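Local structure of enoyl-CoA hydratase subunit II (Geobacillus kaustophilus, 2EJ5) at the interface of chains A and B. The protein hydrates the double bond of enoyl-CoA thioesters and is likely to act in phenylacetic acid catabolism. Coordinates in Å, arbitrary orientation; residue numbers count along the deposited sequence, not the author numbering. Chains: chain A/B, Enoyl-CoA hydratase subunit II.

Contact 1: the interface of chains A and B. Residues chain A 196, 199-200, 203-204, 254; chain B 132, 135, 160-161.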
# COMPACT_ATOMS: atom_id res chain seq x y z
N LEU A 196 -4.38 -22.14 -13.19
CA LEU A 196 -4.24 -20.84 -13.88
C LEU A 196 -4.21 -21.00 -15.40
O LEU A 196 -4.82 -20.20 -16.14
CB LEU A 196 -2.95 -20.15 -13.46
CG LEU A 196 -2.99 -19.51 -12.06
CD1 LEU A 196 -1.57 -19.27 -11.59
CD2 LEU A 196 -3.73 -18.19 -12.18
N MET A 199 -7.54 -20.81 -17.09
CA MET A 199 -8.36 -19.61 -16.95
C MET A 199 -8.27 -18.77 -18.22
O MET A 199 -7.45 -19.09 -19.12
CB MET A 199 -7.87 -18.81 -15.71
CG MET A 199 -7.94 -19.57 -14.41
SD MET A 199 -7.87 -18.44 -13.00
CE MET A 199 -9.55 -17.77 -13.05
N PRO A 200 -9.10 -17.71 -18.35
CA PRO A 200 -9.07 -16.83 -19.54
C PRO A 200 -7.79 -16.00 -19.59
O PRO A 200 -7.73 -14.87 -19.09
CB PRO A 200 -10.27 -15.90 -19.33
CG PRO A 200 -11.14 -16.62 -18.37
CD PRO A 200 -10.16 -17.29 -17.42
N ALA A 203 -7.74 -12.23 -20.53
CA ALA A 203 -8.23 -11.36 -19.44
C ALA A 203 -7.18 -11.22 -18.36
O ALA A 203 -7.03 -10.13 -17.81
CB ALA A 203 -9.53 -11.87 -18.85
N ILE A 204 -6.45 -12.29 -18.08
CA ILE A 204 -5.37 -12.23 -17.05
C ILE A 204 -4.25 -11.28 -17.52
O ILE A 204 -3.72 -10.51 -16.74
CB ILE A 204 -4.79 -13.62 -16.72
CG1 ILE A 204 -5.87 -14.49 -16.01
CG2 ILE A 204 -3.52 -13.51 -15.83
CD1 ILE A 204 -5.45 -15.96 -15.87
N PHE A 254 -12.27 -22.61 -21.25
CA PHE A 254 -11.54 -21.45 -21.77
C PHE A 254 -10.30 -21.86 -22.57
O PHE A 254 -9.63 -22.86 -22.26
CB PHE A 254 -11.12 -20.52 -20.62
CG PHE A 254 -12.28 -19.91 -19.86
CD1 PHE A 254 -13.24 -19.18 -20.50
CD2 PHE A 254 -12.37 -20.05 -18.46
CE1 PHE A 254 -14.30 -18.61 -19.81
CE2 PHE A 254 -13.42 -19.48 -17.76
CZ PHE A 254 -14.38 -18.75 -18.42
N ILE B 132 -13.55 -12.24 -13.96
CA ILE B 132 -12.69 -13.25 -14.60
C ILE B 132 -13.44 -14.51 -15.08
O ILE B 132 -13.09 -15.12 -16.12
CB ILE B 132 -11.46 -13.65 -13.72
CG1 ILE B 132 -10.42 -14.42 -14.56
CG2 ILE B 132 -11.88 -14.45 -12.44
CD1 ILE B 132 -9.70 -13.54 -15.60
N GLY B 135 -14.49 -14.11 -18.44
CA GLY B 135 -13.40 -13.65 -19.31
C GLY B 135 -13.19 -12.16 -19.43
O GLY B 135 -12.51 -11.69 -20.39
N VAL B 160 -7.62 -12.34 -10.33
CA VAL B 160 -7.24 -13.43 -11.24
C VAL B 160 -7.94 -14.71 -10.87
O VAL B 160 -8.51 -15.38 -11.74
CB VAL B 160 -5.67 -13.61 -11.37
CG1 VAL B 160 -5.28 -14.95 -12.05
CG2 VAL B 160 -5.08 -12.43 -12.11
N LEU B 161 -7.91 -15.04 -9.59
CA LEU B 161 -8.54 -16.29 -9.15
C LEU B 161 -10.04 -16.12 -9.01
O LEU B 161 -10.80 -17.09 -9.14
CB LEU B 161 -7.88 -16.78 -7.88
CG LEU B 161 -6.40 -17.15 -8.10
CD1 LEU B 161 -5.74 -17.55 -6.78
CD2 LEU B 161 -6.21 -18.27 -9.18
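B:Ile132, in the 3-10 helix 131-134 of chain B, points its longer branch at A:Met199, A:Ala203 and A:Ile204 and forms the middle of an apolar patch between two copies of the protein. Its CG1 lies anti to the backbone N (chi1 -166°), which turns that branch toward chain A. From CB the side chain divides: CG2 stands 4.1 Å from A:Met199 CE, while CG1 comes within 3.8 Å of the same methyl. The tip, CD1, packs 3.7 Å from A:Ala203 CB and also touches A:Ile204 CG1, both on helix 201-216. A:Met199 crosses B:Ile132 at about a right angle, and its chain bends at chi3 (75°), bringing the methyl back toward chain B, between B:Ile132 and the end of helix 152-161. At that end B:Val160 sends CG1 across A:Leu196, 3.6 Å from CD2. The same CG1 meets A:Ile204 CD1 at 4.0 Å, so one methyl fills the angle between two chain A side chains. No N or O pair spans the patch within bonding distance; the fit is one of shape. A:Pro200 CG meets B:Gly135 CA at 3.9 Å, with CD beside B:Ile132 CG1. Behind it, within chain A, the A:Phe254 ring carries A:Pro200 CG over its centre, 3.5 Å above the plane.

Contact 2: the interface of chains A and B. Residues chain A 203, 206-207, 210; chain B 136-138, 143, 159-160.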
# COMPACT_ATOMS: atom_id res chain seq x y z
N ALA A 203 -7.74 -12.23 -20.53
CA ALA A 203 -8.23 -11.36 -19.44
C ALA A 203 -7.18 -11.22 -18.36
O ALA A 203 -7.03 -10.13 -17.81
CB ALA A 203 -9.53 -11.87 -18.85
N LEU A 206 -4.55 -8.69 -19.55
CA LEU A 206 -5.13 -7.35 -19.48
C LEU A 206 -5.24 -6.83 -18.03
O LEU A 206 -5.07 -5.63 -17.75
CB LEU A 206 -6.51 -7.36 -20.16
CG LEU A 206 -6.48 -7.45 -21.72
CD1 LEU A 206 -7.84 -7.67 -22.29
CD2 LEU A 206 -5.79 -6.28 -22.40
N ILE A 207 -5.53 -7.72 -17.09
CA ILE A 207 -5.51 -7.26 -15.70
C ILE A 207 -4.08 -6.92 -15.23
O ILE A 207 -3.88 -5.91 -14.50
CB ILE A 207 -6.27 -8.20 -14.72
CG1 ILE A 207 -5.39 -9.34 -14.25
CG2 ILE A 207 -7.64 -8.61 -15.23
CD1 ILE A 207 -4.74 -8.98 -12.93
N LEU A 210 -3.48 -3.56 -16.64
CA LEU A 210 -4.17 -2.56 -15.85
C LEU A 210 -3.53 -2.33 -14.49
O LEU A 210 -3.60 -1.23 -13.97
CB LEU A 210 -5.66 -2.91 -15.70
CG LEU A 210 -6.55 -2.71 -16.93
CD1 LEU A 210 -7.97 -3.15 -16.59
CD2 LEU A 210 -6.52 -1.24 -17.38
N LEU B 136 -13.69 -11.40 -18.45
CA LEU B 136 -13.54 -9.96 -18.43
C LEU B 136 -12.57 -9.49 -17.31
O LEU B 136 -12.14 -10.29 -16.46
CB LEU B 136 -14.92 -9.28 -18.28
CG LEU B 136 -15.91 -9.37 -19.46
CD1 LEU B 136 -17.16 -8.58 -19.17
CD2 LEU B 136 -15.29 -8.91 -20.82
N VAL B 137 -12.25 -8.19 -17.31
CA VAL B 137 -11.32 -7.63 -16.34
C VAL B 137 -12.14 -6.86 -15.28
O VAL B 137 -13.24 -6.38 -15.59
CB VAL B 137 -10.28 -6.66 -17.01
CG1 VAL B 137 -9.51 -7.36 -18.15
CG2 VAL B 137 -10.96 -5.44 -17.55
N PRO B 138 -11.64 -6.78 -14.03
CA PRO B 138 -12.34 -5.92 -13.09
C PRO B 138 -12.34 -4.48 -13.58
O PRO B 138 -11.30 -4.00 -14.02
CB PRO B 138 -11.54 -6.08 -11.79
CG PRO B 138 -10.93 -7.53 -11.91
CD PRO B 138 -10.51 -7.50 -13.40
N LEU B 143 -9.35 -1.94 -10.20
CA LEU B 143 -7.92 -2.13 -10.05
C LEU B 143 -7.14 -0.86 -9.74
O LEU B 143 -5.93 -0.91 -9.55
CB LEU B 143 -7.35 -2.87 -11.28
CG LEU B 143 -7.95 -4.27 -11.49
CD1 LEU B 143 -7.39 -4.81 -12.82
CD2 LEU B 143 -7.66 -5.21 -10.36
N ALA B 159 -8.47 -10.46 -8.39
CA ALA B 159 -8.81 -10.28 -9.79
C ALA B 159 -8.63 -11.53 -10.63
O ALA B 159 -9.38 -11.73 -11.59
CB ALA B 159 -7.99 -9.13 -10.43
N VAL B 160 -7.62 -12.34 -10.33
CA VAL B 160 -7.24 -13.43 -11.24
C VAL B 160 -7.94 -14.71 -10.87
O VAL B 160 -8.51 -15.38 -11.74
CB VAL B 160 -5.67 -13.61 -11.37
CG1 VAL B 160 -5.28 -14.95 -12.05
CG2 VAL B 160 -5.08 -12.43 -12.11
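A:Ile207, on helix 201-216 of chain A, inserts both branches among B:Val137, B:Pro138 and B:Val160 in a subunit contact of this crotonase-family protein. A:Ile207 has the most surface hidden in this patch, 62 Å². Its CG1 stands between the backbone N and the carbonyl carbon (chi1 84°); this turns CG1 and CD1 toward B:Val160 and leaves CG2 facing B:Val137 and B:Pro138. CD1 lies 3.6 Å from B:Val160 CG2, the two side chains crossing at about a right angle. On the other branch, CG2 sits 3.6 Å from B:Pro138 CD, at the ring carbon bonded to the proline nitrogen. B:Val137 runs past A:Ile207 in the opposite direction, and its CG1 lies against A:Ile207 CG2 and meets A:Leu206 CB at 3.6 Å. Packing is looser one helical turn on, at A:Leu210, where 26 Å² is covered. There A:Leu210 CB and B:Leu143 CD1 are 3.9 Å apart, and A:Leu210 CD1 stands 3.9 Å from B:Val137 CG2. B:Leu143, from helix 142-150, touches through CD1, which also approaches A:Ile207 CB at 4.0 Å. At another margin B:Ala159 CB stays 4.1 Å from A:Ile207 CD1, farther than the CG2 of B:Val160.

Contact 3: the interface of chains A and B. Residues chain A 230-231, 233-234, 239; chain B 75, 135-137, 139.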
# COMPACT_ATOMS: atom_id res chain seq x y z
N GLN A 230 -11.26 -3.54 -21.60
CA GLN A 230 -12.50 -4.27 -21.52
C GLN A 230 -13.13 -4.43 -22.90
O GLN A 230 -13.81 -5.41 -23.10
CB GLN A 230 -13.51 -3.57 -20.60
CG GLN A 230 -14.65 -4.48 -20.12
CD GLN A 230 -14.17 -5.51 -19.13
OE1 GLN A 230 -13.32 -6.39 -19.45
NE2 GLN A 230 -14.68 -5.41 -17.91
N ARG A 231 -12.94 -3.45 -23.80
CA ARG A 231 -13.37 -3.61 -25.22
C ARG A 231 -12.67 -4.82 -25.78
O ARG A 231 -13.33 -5.70 -26.35
CB ARG A 231 -13.11 -2.34 -26.05
CG ARG A 231 -13.54 -2.42 -27.52
CD ARG A 231 -12.93 -1.33 -28.37
NE ARG A 231 -11.48 -1.51 -28.53
CZ ARG A 231 -10.89 -2.30 -29.43
NH1 ARG A 231 -11.61 -3.00 -30.30
NH2 ARG A 231 -9.56 -2.39 -29.44
N ALA A 233 -11.20 -7.44 -23.95
CA ALA A 233 -11.58 -8.71 -23.32
C ALA A 233 -12.95 -9.14 -23.86
O ALA A 233 -13.20 -10.33 -24.04
CB ALA A 233 -11.60 -8.60 -21.76
N GLY A 234 -13.78 -8.15 -24.16
CA GLY A 234 -15.15 -8.38 -24.57
C GLY A 234 -15.28 -9.03 -25.94
O GLY A 234 -16.31 -9.62 -26.22
N HIS A 239 -14.64 -14.76 -23.46
CA HIS A 239 -15.77 -14.02 -22.94
C HIS A 239 -17.10 -14.65 -23.39
O HIS A 239 -18.01 -14.82 -22.55
CB HIS A 239 -15.72 -12.54 -23.36
CG HIS A 239 -16.95 -11.77 -23.03
ND1 HIS A 239 -17.57 -11.84 -21.80
CD2 HIS A 239 -17.69 -10.90 -23.77
CE1 HIS A 239 -18.63 -11.05 -21.79
NE2 HIS A 239 -18.72 -10.46 -22.97
N HIS B 75 -17.96 -3.08 -24.93
CA HIS B 75 -17.69 -2.97 -23.49
C HIS B 75 -16.98 -1.68 -23.10
O HIS B 75 -17.20 -1.14 -22.00
CB HIS B 75 -16.90 -4.19 -23.02
CG HIS B 75 -17.67 -5.47 -23.13
ND1 HIS B 75 -17.82 -6.14 -24.32
CD2 HIS B 75 -18.35 -6.18 -22.21
CE1 HIS B 75 -18.55 -7.22 -24.13
NE2 HIS B 75 -18.88 -7.28 -22.85
N GLY B 135 -14.49 -14.11 -18.44
CA GLY B 135 -13.40 -13.65 -19.31
C GLY B 135 -13.19 -12.16 -19.43
O GLY B 135 -12.51 -11.69 -20.39
N LEU B 136 -13.69 -11.40 -18.45
CA LEU B 136 -13.54 -9.96 -18.43
C LEU B 136 -12.57 -9.49 -17.31
O LEU B 136 -12.14 -10.29 -16.46
CB LEU B 136 -14.92 -9.28 -18.28
CG LEU B 136 -15.91 -9.37 -19.46
CD1 LEU B 136 -17.16 -8.58 -19.17
CD2 LEU B 136 -15.29 -8.91 -20.82
N VAL B 137 -12.25 -8.19 -17.31
CA VAL B 137 -11.32 -7.63 -16.34
C VAL B 137 -12.14 -6.86 -15.28
O VAL B 137 -13.24 -6.38 -15.59
CB VAL B 137 -10.28 -6.66 -17.01
CG1 VAL B 137 -9.51 -7.36 -18.15
CG2 VAL B 137 -10.96 -5.44 -17.55
N ASP B 139 -13.49 -3.83 -13.51
CA ASP B 139 -13.66 -2.49 -14.07
C ASP B 139 -14.44 -1.48 -13.18
O ASP B 139 -14.67 -1.75 -12.01
CB ASP B 139 -14.26 -2.59 -15.47
CG ASP B 139 -15.69 -3.14 -15.46
OD1 ASP B 139 -16.31 -3.24 -14.35
OD2 ASP B 139 -16.20 -3.48 -16.57
O HOH W 1 -16.06 -5.36 -26.68
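A:Gln230 spreads its amide against the B:Val137 backbone and B:Asp139, burying 73 Å². CG is anti to the backbone N (chi1 -162°) and the chain bends at chi2, which delivers the amide to chain B. B:Val137 N donates to OE1 at 3.0 Å, nearly straight at the hydrogen (175°), in the carbonyl plane and on a lone pair. NE2 gives one bond to B:Val137 O at 2.9 Å and another to B:Asp139 OD2 at 2.8 Å, reaching that carboxylate oxygen from above its plane. Three bonds thus fix the amide's rotation. An alanine here would probably leave B:Val137 N and O and the B:Asp139 carboxylate without these partners. B:His75, with 60 Å² covered, meets A:His239 tip to tip, their rings edge-to-face (82°). The NE2 atoms are 3.2 Å apart, but each lies well out of the other ring's plane, so any hydrogen bond would be strongly bent. B:His75 ND1 binds an in-plane water at 3.0 Å that reaches A:Arg231 O. A:Gly234 CA lies over the B:His75 ring. B:Leu136 CD2 lies over one face of the A:His239 ring, toward its rim, 3.9 Å from the centroid. The site adds polar bonds to subunit association and is likely to help set how helix 219-235 sits on the neighbouring chain.

The three contacts form one continuous strip: the C-alpha centres of contact 1 and contact 2 are about 8 Å apart, those of contacts 2 and 3 about 8 Å, and those of contacts 1 and 3 about 11 Å. Contacts 1 and 2 share A:Ala203 and B:Val160, contacts 2 and 3 share B:Leu136 and B:Val137, and B:Gly135 belongs to contacts 1 and 3. The chain B stretch 132-139, with helices 75-92, 142-150 and 152-161, faces helices 201-216, 219-235 and 237-246 of chain A. Since the pairing is not an exact two-fold and the assembly holds three copies, this heterologous interface would suit a ring-like trimer.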